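Local coordinates for protein galactonate dehydratase (Zobellia galactanivorans, PDB 5OLC) that is an enzyme of the enolase superfamily, pairing an N-terminal domain of the mandelate racemase/muconate lactonizing enzyme type with a C-terminal domain of the TIM-barrel type, at residues P16-H21 and T36-I41; W53-G58 and W306-A311; A97-L102 and C255-Y260. One frame throughout, in Å; residues are numbered along the deposited sequence.

Contact 1 (P16-H21 and T36-I41); sequences PYVISH and TRKICI
Y17 and I41 face each other at one end of an antiparallel strand pair, joined in both directions: Y17 N donates to I41 O at 2.7 Å, and I41 N returns a bond to Y17 O. Two residues on, I19 and I39 repeat the pattern, I19 N reaching I39 O at 2.8 Å. V18 and C40 form the non-hydrogen-bonded pair between them, with side chains on the other face of the sheet.

The side chain of I19 is worth following outward. From CB, chi1 of 53° sets CG1 between the backbone N and the carbonyl carbon. I19 CG1 comes first to the carbonyl O of I39, 3.5 Å away, then to I39 CG1 at 4.0 Å, and the two side chains lean alongside each other in the same direction. At the tip, I19 CD1 still touches I39 CG1 and also meets I41 CG1 at 4.2 Å. On the V18 face, K38 bends back at chi3 and chi4, and its NZ donates to S20 OG at 3.1 Å.

The pair makes up the first two strands of the three-stranded β-meander of the N-terminal domain. Strand 36-46 is its middle strand, with 11-22 on one side and 51-56 on the other. Helix 60-70 packs on P16 and V18, while helix 344-349 packs against I19, H21 and R37 on the opposite face.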
ATOM      1  N   PRO A  16     -28.690  37.356  12.526  1.00 51.91           N
ATOM      2  CA  PRO A  16     -27.227  37.512  12.474  1.00 51.34           C
ATOM      3  C   PRO A  16     -26.768  38.962  12.665  1.00 54.20           C
ATOM      4  O   PRO A  16     -27.392  39.876  12.151  1.00 53.20           O
ATOM      5  CB  PRO A  16     -26.869  36.949  11.103  1.00 53.50           C
ATOM      6  CG  PRO A  16     -28.100  37.160  10.257  1.00 57.55           C
ATOM      7  CD  PRO A  16     -29.282  37.267  11.167  1.00 53.41           C
ATOM      8  N   TYR A  17     -25.710  39.172  13.443  1.00 52.52           N
ATOM      9  CA  TYR A  17     -25.170  40.503  13.711  1.00 53.70           C
ATOM     10  C   TYR A  17     -23.684  40.518  13.478  1.00 58.39           C
ATOM     11  O   TYR A  17     -22.967  39.709  14.074  1.00 57.60           O
ATOM     12  CB  TYR A  17     -25.441  40.965  15.150  1.00 56.26           C
ATOM     13  CG  TYR A  17     -26.891  40.899  15.583  1.00 60.82           C
ATOM     14  CD1 TYR A  17     -27.813  41.849  15.149  1.00 63.67           C
ATOM     15  CD2 TYR A  17     -27.329  39.929  16.480  1.00 61.88           C
ATOM     16  CE1 TYR A  17     -29.149  41.803  15.555  1.00 64.81           C
ATOM     17  CE2 TYR A  17     -28.661  39.876  16.897  1.00 63.05           C
ATOM     18  CZ  TYR A  17     -29.569  40.816  16.430  1.00 70.11           C
ATOM     19  OH  TYR A  17     -30.889  40.775  16.814  1.00 68.95           O
ATOM     20  N   VAL A  18     -23.220  41.435  12.599  1.00 55.58           N
ATOM     21  CA  VAL A  18     -21.805  41.647  12.286  1.00 54.86           C
ATOM     22  C   VAL A  18     -21.352  42.776  13.191  1.00 62.05           C
ATOM     23  O   VAL A  18     -21.887  43.889  13.105  1.00 62.94           O
ATOM     24  CB  VAL A  18     -21.543  41.987  10.805  1.00 56.63           C
ATOM     25  CG1 VAL A  18     -20.068  42.279  10.575  1.00 55.93           C
ATOM     26  CG2 VAL A  18     -22.017  40.880   9.890  1.00 55.86           C
ATOM     27  N   ILE A  19     -20.408  42.487  14.082  1.00 59.67           N
ATOM     28  CA  ILE A  19     -19.933  43.490  15.026  1.00 60.46           C
ATOM     29  C   ILE A  19     -18.485  43.849  14.698  1.00 68.93           C
ATOM     30  O   ILE A  19     -17.666  42.955  14.476  1.00 69.25           O
ATOM     31  CB  ILE A  19     -20.201  43.099  16.513  1.00 62.70           C
ATOM     32  CG1 ILE A  19     -19.660  41.682  16.865  1.00 62.22           C
ATOM     33  CG2 ILE A  19     -21.700  43.216  16.817  1.00 62.37           C
ATOM     34  CD1 ILE A  19     -19.491  41.352  18.380  1.00 59.12           C
ATOM     35  N   SER A  20     -18.199  45.163  14.591  1.00 68.06           N
ATOM     36  CA  SER A  20     -16.885  45.692  14.219  1.00 69.17           C
ATOM     37  C   SER A  20     -16.206  46.552  15.306  1.00 77.74           C
ATOM     38  O   SER A  20     -16.901  47.244  16.051  1.00 78.50           O
ATOM     39  CB  SER A  20     -17.011  46.488  12.924  1.00 72.32           C
ATOM     40  OG  SER A  20     -15.731  46.790  12.390  1.00 82.98           O
ATOM     41  N   HIS A  21     -14.850  46.515  15.386  1.00 77.05           N
ATOM     42  CA  HIS A  21     -14.037  47.309  16.334  1.00 78.40           C
ATOM     43  C   HIS A  21     -12.550  47.366  15.923  1.00 86.54           C
ATOM     44  O   HIS A  21     -11.949  46.319  15.696  1.00 87.22           O
ATOM     45  CB  HIS A  21     -14.238  46.831  17.797  1.00 79.10           C
ATOM     46  CG  HIS A  21     -13.001  46.734  18.636  1.00 82.60           C
ATOM     47  ND1 HIS A  21     -12.409  47.857  19.188  1.00 84.57           N
ATOM     48  CD2 HIS A  21     -12.310  45.639  19.028  1.00 84.54           C
ATOM     49  CE1 HIS A  21     -11.363  47.412  19.871  1.00 84.17           C
ATOM     50  NE2 HIS A  21     -11.269  46.084  19.810  1.00 84.42           N
ATOM     51  N   THR A  36      -9.167  46.499  12.101  1.00 84.97           N
ATOM     52  CA  THR A  36     -10.501  46.110  12.580  1.00 83.89           C
ATOM     53  C   THR A  36     -10.613  44.591  12.837  1.00 85.70           C
ATOM     54  O   THR A  36      -9.943  43.792  12.170  1.00 85.47           O
ATOM     55  CB  THR A  36     -11.623  46.575  11.599  1.00 89.70           C
ATOM     56  OG1 THR A  36     -11.395  46.051  10.287  1.00 86.22           O
ATOM     57  CG2 THR A  36     -11.759  48.083  11.519  1.00 88.92           C
ATOM     58  N   ARG A  37     -11.454  44.218  13.831  1.00 79.69           N
ATOM     59  CA  ARG A  37     -11.843  42.848  14.182  1.00 77.83           C
ATOM     60  C   ARG A  37     -13.331  42.820  13.853  1.00 76.11           C
ATOM     61  O   ARG A  37     -14.115  43.498  14.522  1.00 75.81           O
ATOM     62  CB  ARG A  37     -11.655  42.523  15.691  1.00 79.81           C
ATOM     63  CG  ARG A  37     -10.240  42.626  16.270  1.00 96.52           C
ATOM     64  CD  ARG A  37      -9.339  41.442  15.929  1.00109.19           C
ATOM     65  NE  ARG A  37      -9.561  40.266  16.778  1.00114.82           N
ATOM     66  CZ  ARG A  37      -8.937  40.034  17.930  1.00128.40           C
ATOM     67  NH1 ARG A  37      -8.077  40.922  18.419  1.00119.38           N
ATOM     68  NH2 ARG A  37      -9.176  38.920  18.610  1.00110.13           N
ATOM     69  N   LYS A  38     -13.707  42.129  12.772  1.00 68.22           N
ATOM     70  CA  LYS A  38     -15.101  41.999  12.344  1.00 65.65           C
ATOM     71  C   LYS A  38     -15.528  40.546  12.559  1.00 64.39           C
ATOM     72  O   LYS A  38     -15.022  39.642  11.883  1.00 63.64           O
ATOM     73  CB  LYS A  38     -15.258  42.402  10.870  1.00 67.75           C
ATOM     74  CG  LYS A  38     -16.044  43.686  10.647  1.00 78.50           C
ATOM     75  CD  LYS A  38     -16.009  44.141   9.178  1.00 84.39           C
ATOM     76  CE  LYS A  38     -14.877  45.090   8.850  1.00 89.85           C
ATOM     77  NZ  LYS A  38     -15.129  46.455   9.377  1.00 99.20           N
ATOM     78  N   ILE A  39     -16.414  40.314  13.545  1.00 57.07           N
ATOM     79  CA  ILE A  39     -16.923  38.969  13.819  1.00 54.82           C
ATOM     80  C   ILE A  39     -18.452  38.962  13.657  1.00 54.00           C
ATOM     81  O   ILE A  39     -19.095  39.975  13.907  1.00 53.30           O
ATOM     82  CB  ILE A  39     -16.408  38.309  15.162  1.00 57.20           C
ATOM     83  CG1 ILE A  39     -17.392  38.449  16.293  1.00 56.80           C
ATOM     84  CG2 ILE A  39     -15.001  38.762  15.614  1.00 57.19           C
ATOM     85  CD1 ILE A  39     -17.877  37.259  16.626  1.00 62.78           C
ATOM     86  N   CYS A  40     -19.010  37.842  13.201  1.00 48.98           N
ATOM     87  CA  CYS A  40     -20.450  37.649  13.039  1.00 48.63           C
ATOM     88  C   CYS A  40     -20.944  36.755  14.185  1.00 51.66           C
ATOM     89  O   CYS A  40     -20.242  35.824  14.575  1.00 52.45           O
ATOM     90  CB  CYS A  40     -20.777  37.050  11.674  1.00 49.35           C
ATOM     91  SG  CYS A  40     -22.528  36.646  11.440  1.00 53.55           S
ATOM     92  N   ILE A  41     -22.136  37.058  14.736  1.00 46.71           N
ATOM     93  CA  ILE A  41     -22.801  36.388  15.875  1.00 45.29           C
ATOM     94  C   ILE A  41     -24.294  36.158  15.479  1.00 49.57           C
ATOM     95  O   ILE A  41     -24.825  36.955  14.715  1.00 50.87           O
ATOM     96  CB  ILE A  41     -22.698  37.382  17.085  1.00 48.28           C
ATOM     97  CG1 ILE A  41     -21.245  37.629  17.563  1.00 48.61           C
ATOM     98  CG2 ILE A  41     -23.583  37.022  18.237  1.00 48.82           C
ATOM     99  CD1 ILE A  41     -20.591  36.633  18.468  1.00 53.84           C
TER

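Contact 2 (W53-G58 and W306-A311)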
ATOM      1  N   TRP A  53     -27.607  32.057  21.744  1.00 51.73           N
ATOM      2  CA  TRP A  53     -26.515  32.807  21.116  1.00 51.44           C
ATOM      3  C   TRP A  53     -25.462  31.886  20.448  1.00 50.11           C
ATOM      4  O   TRP A  53     -25.018  30.897  21.033  1.00 48.46           O
ATOM      5  CB  TRP A  53     -25.875  33.800  22.116  1.00 51.01           C
ATOM      6  CG  TRP A  53     -26.688  35.037  22.356  1.00 52.71           C
ATOM      7  CD1 TRP A  53     -27.392  35.353  23.484  1.00 56.03           C
ATOM      8  CD2 TRP A  53     -26.897  36.122  21.436  1.00 52.58           C
ATOM      9  NE1 TRP A  53     -28.018  36.574  23.329  1.00 55.32           N
ATOM     10  CE2 TRP A  53     -27.744  37.061  22.075  1.00 56.31           C
ATOM     11  CE3 TRP A  53     -26.423  36.410  20.147  1.00 53.28           C
ATOM     12  CZ2 TRP A  53     -28.119  38.263  21.467  1.00 54.98           C
ATOM     13  CZ3 TRP A  53     -26.816  37.586  19.542  1.00 54.24           C
ATOM     14  CH2 TRP A  53     -27.643  38.505  20.204  1.00 54.77           C
ATOM     15  N   GLY A  54     -25.107  32.221  19.216  1.00 44.72           N
ATOM     16  CA  GLY A  54     -24.141  31.476  18.415  1.00 43.66           C
ATOM     17  C   GLY A  54     -23.101  32.360  17.773  1.00 43.28           C
ATOM     18  O   GLY A  54     -23.217  33.579  17.814  1.00 43.89           O
ATOM     19  N   GLU A  55     -22.085  31.751  17.185  1.00 37.25           N
ATOM     20  CA  GLU A  55     -20.972  32.447  16.561  1.00 36.91           C
ATOM     21  C   GLU A  55     -20.375  31.604  15.424  1.00 42.47           C
ATOM     22  O   GLU A  55     -20.294  30.377  15.523  1.00 39.18           O
ATOM     23  CB  GLU A  55     -19.896  32.725  17.633  1.00 38.05           C
ATOM     24  CG  GLU A  55     -18.782  33.679  17.241  1.00 41.59           C
ATOM     25  CD  GLU A  55     -17.929  34.105  18.423  1.00 61.30           C
ATOM     26  OE1 GLU A  55     -18.379  33.938  19.577  1.00 48.62           O
ATOM     27  OE2 GLU A  55     -16.794  34.584  18.200  1.00 56.62           O
ATOM     28  N   GLY A  56     -19.985  32.294  14.359  1.00 44.14           N
ATOM     29  CA  GLY A  56     -19.311  31.734  13.196  1.00 46.94           C
ATOM     30  C   GLY A  56     -17.899  32.282  13.112  1.00 55.77           C
ATOM     31  O   GLY A  56     -17.674  33.440  13.488  1.00 54.21           O
ATOM     32  N   TYR A  57     -16.927  31.449  12.683  1.00 57.16           N
ATOM     33  CA  TYR A  57     -15.528  31.877  12.584  1.00 59.52           C
ATOM     34  C   TYR A  57     -15.101  32.060  11.134  1.00 66.59           C
ATOM     35  O   TYR A  57     -15.253  31.133  10.328  1.00 68.17           O
ATOM     36  CB  TYR A  57     -14.580  30.925  13.337  1.00 62.03           C
ATOM     37  CG  TYR A  57     -13.118  31.312  13.255  1.00 66.73           C
ATOM     38  CD1 TYR A  57     -12.562  32.218  14.153  1.00 69.06           C
ATOM     39  CD2 TYR A  57     -12.274  30.733  12.305  1.00 68.84           C
ATOM     40  CE1 TYR A  57     -11.206  32.559  14.096  1.00 71.10           C
ATOM     41  CE2 TYR A  57     -10.918  31.071  12.233  1.00 70.30           C
ATOM     42  CZ  TYR A  57     -10.387  31.985  13.131  1.00 76.72           C
ATOM     43  OH  TYR A  57      -9.052  32.311  13.059  1.00 73.80           O
ATOM     44  N   GLY A  58     -14.567  33.248  10.831  1.00 62.89           N
ATOM     45  CA  GLY A  58     -14.096  33.624   9.503  1.00 62.89           C
ATOM     46  C   GLY A  58     -14.487  35.029   9.086  1.00 67.10           C
ATOM     47  O   GLY A  58     -14.566  35.909   9.947  1.00 68.54           O
ATOM     48  N   TRP A 306     -10.971  31.554  18.835  1.00 75.12           N
ATOM     49  CA  TRP A 306     -10.524  32.922  18.576  1.00 76.10           C
ATOM     50  C   TRP A 306     -11.699  33.851  18.224  1.00 78.00           C
ATOM     51  O   TRP A 306     -11.751  34.421  17.122  1.00 77.82           O
ATOM     52  CB  TRP A 306      -9.425  32.939  17.491  1.00 76.16           C
ATOM     53  CG  TRP A 306      -8.453  34.082  17.588  1.00 78.11           C
ATOM     54  CD1 TRP A 306      -7.514  34.281  18.561  1.00 81.21           C
ATOM     55  CD2 TRP A 306      -8.260  35.132  16.621  1.00 78.25           C
ATOM     56  NE1 TRP A 306      -6.771  35.408  18.281  1.00 80.93           N
ATOM     57  CE2 TRP A 306      -7.213  35.954  17.098  1.00 82.46           C
ATOM     58  CE3 TRP A 306      -8.897  35.478  15.412  1.00 79.55           C
ATOM     59  CZ2 TRP A 306      -6.776  37.095  16.401  1.00 81.61           C
ATOM     60  CZ3 TRP A 306      -8.465  36.606  14.724  1.00 80.92           C
ATOM     61  CH2 TRP A 306      -7.415  37.398  15.215  1.00 81.47           C
ATOM     62  N   GLY A 307     -12.604  34.020  19.188  1.00 72.04           N
ATOM     63  CA  GLY A 307     -13.773  34.878  19.037  1.00 70.63           C
ATOM     64  C   GLY A 307     -14.235  35.525  20.323  1.00 71.55           C
ATOM     65  O   GLY A 307     -13.408  35.946  21.143  1.00 71.08           O
ATOM     66  N   THR A 308     -15.569  35.625  20.500  1.00 65.89           N
ATOM     67  CA  THR A 308     -16.165  36.209  21.708  1.00 64.58           C
ATOM     68  C   THR A 308     -16.387  35.090  22.732  1.00 67.66           C
ATOM     69  O   THR A 308     -15.956  33.958  22.500  1.00 67.51           O
ATOM     70  CB  THR A 308     -17.463  36.985  21.399  1.00 68.83           C
ATOM     71  OG1 THR A 308     -18.522  36.073  21.149  1.00 72.00           O
ATOM     72  CG2 THR A 308     -17.330  37.973  20.265  1.00 64.76           C
ATOM     73  N   TRP A 309     -17.067  35.381  23.849  1.00 63.67           N
ATOM     74  CA  TRP A 309     -17.332  34.350  24.838  1.00 63.11           C
ATOM     75  C   TRP A 309     -18.387  33.370  24.364  1.00 63.02           C
ATOM     76  O   TRP A 309     -18.489  32.310  24.977  1.00 63.73           O
ATOM     77  CB  TRP A 309     -17.665  34.922  26.216  1.00 62.91           C
ATOM     78  CG  TRP A 309     -16.531  35.670  26.839  1.00 64.87           C
ATOM     79  CD1 TRP A 309     -16.328  37.018  26.801  1.00 68.25           C
ATOM     80  CD2 TRP A 309     -15.440  35.118  27.592  1.00 64.86           C
ATOM     81  NE1 TRP A 309     -15.172  37.344  27.480  1.00 68.25           N
ATOM     82  CE2 TRP A 309     -14.601  36.194  27.966  1.00 69.30           C
ATOM     83  CE3 TRP A 309     -15.098  33.823  28.007  1.00 66.31           C
ATOM     84  CZ2 TRP A 309     -13.442  36.015  28.731  1.00 68.57           C
ATOM     85  CZ3 TRP A 309     -13.947  33.647  28.768  1.00 67.95           C
ATOM     86  CH2 TRP A 309     -13.136  34.733  29.123  1.00 68.57           C
ATOM     87  N   ILE A 310     -19.142  33.672  23.262  1.00 55.28           N
ATOM     88  CA  ILE A 310     -20.093  32.691  22.706  1.00 54.16           C
ATOM     89  C   ILE A 310     -19.272  31.490  22.235  1.00 56.06           C
ATOM     90  O   ILE A 310     -19.605  30.363  22.590  1.00 55.07           O
ATOM     91  CB  ILE A 310     -21.036  33.221  21.590  1.00 57.39           C
ATOM     92  CG1 ILE A 310     -21.948  34.336  22.122  1.00 58.48           C
ATOM     93  CG2 ILE A 310     -21.882  32.077  21.050  1.00 56.81           C
ATOM     94  CD1 ILE A 310     -22.555  35.187  21.113  1.00 66.32           C
ATOM     95  N   ALA A 311     -18.157  31.765  21.498  1.00 51.75           N
ATOM     96  CA  ALA A 311     -17.155  30.828  20.990  1.00 50.54           C
ATOM     97  C   ALA A 311     -16.383  30.164  22.126  1.00 56.23           C
ATOM     98  O   ALA A 311     -16.251  28.931  22.116  1.00 57.13           O
ATOM     99  CB  ALA A 311     -16.175  31.552  20.105  1.00 50.94           C
TER
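E55 reaches across from strand 51-56, the edge strand of the N-terminal domain's sheet, to the start of helix 309-321 in the C-terminal, TIM-barrel-type domain, making a buried interdomain contact built on a helix N-cap. T308 is the N-cap residue, and its OG1 accepts the capping bond from I310 N at 3.3 Å.

The glutamate adds three more bonds to this turn. Its CG stands anti to the backbone N (chi1 -168°) and the chain beyond is extended, which carries the carboxylate out to the helix end. OE2 uses its syn lone pair to take the N-H of T308, at 2.8 Å and fairly straight (162°). OE1 is gripped twice: T308 OG1 donates to it at 2.7 Å and A311 N at 2.9 Å, the latter bond bent to 134° at the hydrogen. Both donors stand well out of the carboxylate plane, on opposite faces of it, so OE1 is held between them. The T308 hydroxyl thus links two bonds, giving its proton to E55 and accepting from I310. A negatively charged carboxylate here would probably be favoured by the N-terminal end of the helix dipole.

Apolar packing lies on one side of the polar cluster. I310 turns CG2 to the backbone of W53 and G54, and its CD1 meets W53 CB at 3.7 Å. Strand 371-373 also packs against W53 and I310, and helix 278-281 against E55 and A311. On the other side, Y57 and W306 cross obliquely, with the carbonyl O of W306 in the plane of the tyrosine ring, at its edge, 3.6 Å from Y57 CE1.

Contact 3 (A97-L102 and C255-Y260); sequences ARSGVL and CEYLKY
S99 and Y257 bring the two backbones to 5.3 Å, CA to CA, where a loop running into helix 101-120 passes the loop that leads to helix 258-267. G100, the N-cap residue of the first helix, has a positive phi of 61°, a conformation readily taken by glycine.

The tyrosine ring is the main surface offered to this turn. A chi1 of -61° sets Y257 CG anti to the carbonyl carbon, and the ring beyond lies under the S99-G100 peptide. G100 N stands 3.4 Å above the ring plane, over its centre, and the carbonyl carbon of S99 sits higher on the same face. G100 CA makes a CH-pi contact, 4.0 Å from the ring centroid and 23° off its normal. S99 comes in nearer the root of the ring, its OG beside Y257 CD1 and CB. L258 sets its CD1 methyl against the carbonyl O of R98, 3.8 Å away.

The polar link runs through a water. It lies 2.9 Å from S99 OG, donates to E256 OE1 at 3.1 Å, and accepts a weak bond from Y257 N.

Around these residues the assembly closes in. R98 points its guanidinium to another copy of the protein, where E234 and E256 of that second subunit form salt bridges with it. In return, E256 OE2 of this chain pairs with R98 of the second subunit. One patch thus joins the N-terminal domain to the barrel-type domain and that pair to a neighbouring copy.

With the charges of R98 and E256 serving the reciprocal bridges between subunits, the two segments themselves meet through a peptide lying on an aromatic face and a shared water.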
ATOM      1  N   ALA A  97     -20.562  23.855  -0.434  1.00 88.88           N
ATOM      2  CA  ALA A  97     -19.872  24.088   0.835  1.00 88.70           C
ATOM      3  C   ALA A  97     -18.649  23.180   1.016  1.00 92.66           C
ATOM      4  O   ALA A  97     -17.618  23.467   0.394  1.00 93.72           O
ATOM      5  CB  ALA A  97     -20.832  23.979   2.011  1.00 89.28           C
ATOM      6  N   ARG A  98     -18.749  22.096   1.842  1.00 85.99           N
ATOM      7  CA  ARG A  98     -17.664  21.143   2.153  1.00 84.19           C
ATOM      8  C   ARG A  98     -16.652  21.742   3.143  1.00 86.01           C
ATOM      9  O   ARG A  98     -16.245  21.066   4.095  1.00 85.32           O
ATOM     10  CB  ARG A  98     -16.954  20.607   0.890  1.00 81.31           C
ATOM     11  CG  ARG A  98     -17.848  19.820  -0.058  1.00 80.65           C
ATOM     12  CD  ARG A  98     -17.052  19.105  -1.135  1.00 72.35           C
ATOM     13  NE  ARG A  98     -16.044  18.190  -0.592  1.00 66.72           N
ATOM     14  CZ  ARG A  98     -15.502  17.182  -1.263  1.00 87.73           C
ATOM     15  NH1 ARG A  98     -14.600  16.398  -0.683  1.00 76.62           N
ATOM     16  NH2 ARG A  98     -15.867  16.938  -2.518  1.00 80.59           N
ATOM     17  N   SER A  99     -16.253  23.002   2.908  1.00 80.76           N
ATOM     18  CA  SER A  99     -15.342  23.764   3.751  1.00 79.78           C
ATOM     19  C   SER A  99     -15.759  25.245   3.791  1.00 82.87           C
ATOM     20  O   SER A  99     -16.774  25.643   3.199  1.00 81.67           O
ATOM     21  CB  SER A  99     -13.902  23.621   3.257  1.00 82.67           C
ATOM     22  OG  SER A  99     -13.195  22.599   3.939  1.00 90.75           O
ATOM     23  N   GLY A 100     -14.985  26.017   4.545  1.00 79.41           N
ATOM     24  CA  GLY A 100     -15.095  27.458   4.691  1.00 78.95           C
ATOM     25  C   GLY A 100     -16.357  28.072   5.257  1.00 81.79           C
ATOM     26  O   GLY A 100     -16.890  27.632   6.278  1.00 80.69           O
ATOM     27  N   VAL A 101     -16.785  29.154   4.582  1.00 78.10           N
ATOM     28  CA  VAL A 101     -17.872  30.091   4.861  1.00 77.13           C
ATOM     29  C   VAL A 101     -19.211  29.415   5.204  1.00 77.78           C
ATOM     30  O   VAL A 101     -19.665  29.645   6.323  1.00 78.80           O
ATOM     31  CB  VAL A 101     -18.001  31.145   3.719  1.00 81.73           C
ATOM     32  CG1 VAL A 101     -19.347  31.878   3.751  1.00 81.96           C
ATOM     33  CG2 VAL A 101     -16.845  32.141   3.775  1.00 81.21           C
ATOM     34  N   LEU A 102     -19.849  28.612   4.304  1.00 70.72           N
ATOM     35  CA  LEU A 102     -21.149  27.985   4.653  1.00 67.97           C
ATOM     36  C   LEU A 102     -21.065  27.043   5.875  1.00 66.09           C
ATOM     37  O   LEU A 102     -22.072  26.884   6.561  1.00 65.77           O
ATOM     38  CB  LEU A 102     -21.846  27.298   3.477  1.00 67.60           C
ATOM     39  CG  LEU A 102     -22.539  28.223   2.466  1.00 72.18           C
ATOM     40  CD1 LEU A 102     -22.922  27.467   1.226  1.00 72.73           C
ATOM     41  CD2 LEU A 102     -23.774  28.884   3.036  1.00 72.90           C
ATOM     42  N   CYS A 255      -7.964  24.953   9.837  1.00 63.02           N
ATOM     43  CA  CYS A 255      -8.511  25.033   8.485  1.00 62.72           C
ATOM     44  C   CYS A 255      -9.186  23.727   7.992  1.00 64.17           C
ATOM     45  O   CYS A 255      -9.527  23.625   6.807  1.00 62.62           O
ATOM     46  CB  CYS A 255      -7.427  25.508   7.522  1.00 63.42           C
ATOM     47  SG  CYS A 255      -6.403  26.850   8.177  1.00 67.49           S
ATOM     48  N   GLU A 256      -9.413  22.754   8.902  1.00 59.78           N
ATOM     49  CA  GLU A 256     -10.101  21.504   8.565  1.00 59.10           C
ATOM     50  C   GLU A 256     -11.570  21.566   8.963  1.00 62.77           C
ATOM     51  O   GLU A 256     -11.906  22.045  10.045  1.00 61.46           O
ATOM     52  CB  GLU A 256      -9.390  20.280   9.152  1.00 60.31           C
ATOM     53  CG  GLU A 256      -8.217  19.791   8.322  1.00 67.73           C
ATOM     54  CD  GLU A 256      -8.528  19.182   6.965  1.00 82.46           C
ATOM     55  OE1 GLU A 256      -9.678  18.741   6.747  1.00 59.65           O
ATOM     56  OE2 GLU A 256      -7.607  19.129   6.120  1.00 82.03           O
ATOM     57  N   TYR A 257     -12.445  21.144   8.047  1.00 60.81           N
ATOM     58  CA  TYR A 257     -13.896  21.218   8.194  1.00 61.54           C
ATOM     59  C   TYR A 257     -14.565  19.859   8.008  1.00 64.70           C
ATOM     60  O   TYR A 257     -14.209  19.100   7.103  1.00 64.82           O
ATOM     61  CB  TYR A 257     -14.472  22.228   7.174  1.00 64.64           C
ATOM     62  CG  TYR A 257     -13.964  23.650   7.328  1.00 69.39           C
ATOM     63  CD1 TYR A 257     -12.747  24.043   6.773  1.00 72.00           C
ATOM     64  CD2 TYR A 257     -14.722  24.615   7.985  1.00 71.19           C
ATOM     65  CE1 TYR A 257     -12.265  25.344   6.928  1.00 73.71           C
ATOM     66  CE2 TYR A 257     -14.257  25.923   8.138  1.00 72.63           C
ATOM     67  CZ  TYR A 257     -13.027  26.282   7.609  1.00 82.58           C
ATOM     68  OH  TYR A 257     -12.581  27.576   7.738  1.00 86.41           O
ATOM     69  N   LEU A 258     -15.552  19.573   8.860  1.00 61.03           N
ATOM     70  CA  LEU A 258     -16.388  18.362   8.907  1.00 60.75           C
ATOM     71  C   LEU A 258     -15.647  17.092   9.341  1.00 63.13           C
ATOM     72  O   LEU A 258     -14.412  17.060   9.433  1.00 62.48           O
ATOM     73  CB  LEU A 258     -17.155  18.105   7.581  1.00 61.02           C
ATOM     74  CG  LEU A 258     -18.036  19.235   7.042  1.00 66.64           C
ATOM     75  CD1 LEU A 258     -18.748  18.799   5.774  1.00 67.52           C
ATOM     76  CD2 LEU A 258     -19.074  19.686   8.076  1.00 69.49           C
ATOM     77  N   LYS A 259     -16.438  16.040   9.625  1.00 58.64           N
ATOM     78  CA  LYS A 259     -15.965  14.708  10.012  1.00 57.29           C
ATOM     79  C   LYS A 259     -15.119  14.121   8.866  1.00 61.64           C
ATOM     80  O   LYS A 259     -14.083  13.486   9.116  1.00 62.54           O
ATOM     81  CB  LYS A 259     -17.158  13.781  10.371  1.00 58.19           C
ATOM     82  CG  LYS A 259     -18.245  13.608   9.275  1.00 64.87           C
ATOM     83  CD  LYS A 259     -19.326  12.586   9.635  1.00 68.31           C
ATOM     84  CE  LYS A 259     -20.601  13.208  10.131  1.00 77.66           C
ATOM     85  NZ  LYS A 259     -21.341  13.890   9.031  1.00 94.10           N
ATOM     86  N   TYR A 260     -15.532  14.404   7.604  1.00 54.98           N
ATOM     87  CA  TYR A 260     -14.870  13.907   6.400  1.00 53.01           C
ATOM     88  C   TYR A 260     -13.496  14.501   6.223  1.00 52.35           C
ATOM     89  O   TYR A 260     -12.574  13.801   5.803  1.00 51.30           O
ATOM     90  CB  TYR A 260     -15.740  14.153   5.173  1.00 54.01           C
ATOM     91  CG  TYR A 260     -17.159  13.668   5.338  1.00 56.31           C
ATOM     92  CD1 TYR A 260     -17.491  12.337   5.113  1.00 58.72           C
ATOM     93  CD2 TYR A 260     -18.184  14.551   5.663  1.00 57.61           C
ATOM     94  CE1 TYR A 260     -18.808  11.892   5.212  1.00 61.20           C
ATOM     95  CE2 TYR A 260     -19.501  14.115   5.784  1.00 59.14           C
ATOM     96  CZ  TYR A 260     -19.808  12.781   5.563  1.00 69.08           C
ATOM     97  OH  TYR A 260     -21.095  12.323   5.685  1.00 71.81           O
TER
HETATM   98  O   HOH W   1     -11.446  20.475   4.924  1.00 51.18           O

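From the N terminus, contact 1 closes first: strand 11-22 pairs with strand 36-46 across a short connection, part of which is not modelled, all within the N-terminal domain. Contact 2 then opens at strand 51-56, the next strand of the same sheet, and closes only at 306-311, late in the barrel-type domain. Contact 3 is nested inside that long loop, from 97-102 to 255-260. Contacts 2 and 3 therefore tie the two domains together at separate places, their centres about 16 Å apart. Contacts 1 and 2 touch directly, I39 and I41 packing on E55, W53 and T308, so side chains of the sheet pack directly against the interdomain junction.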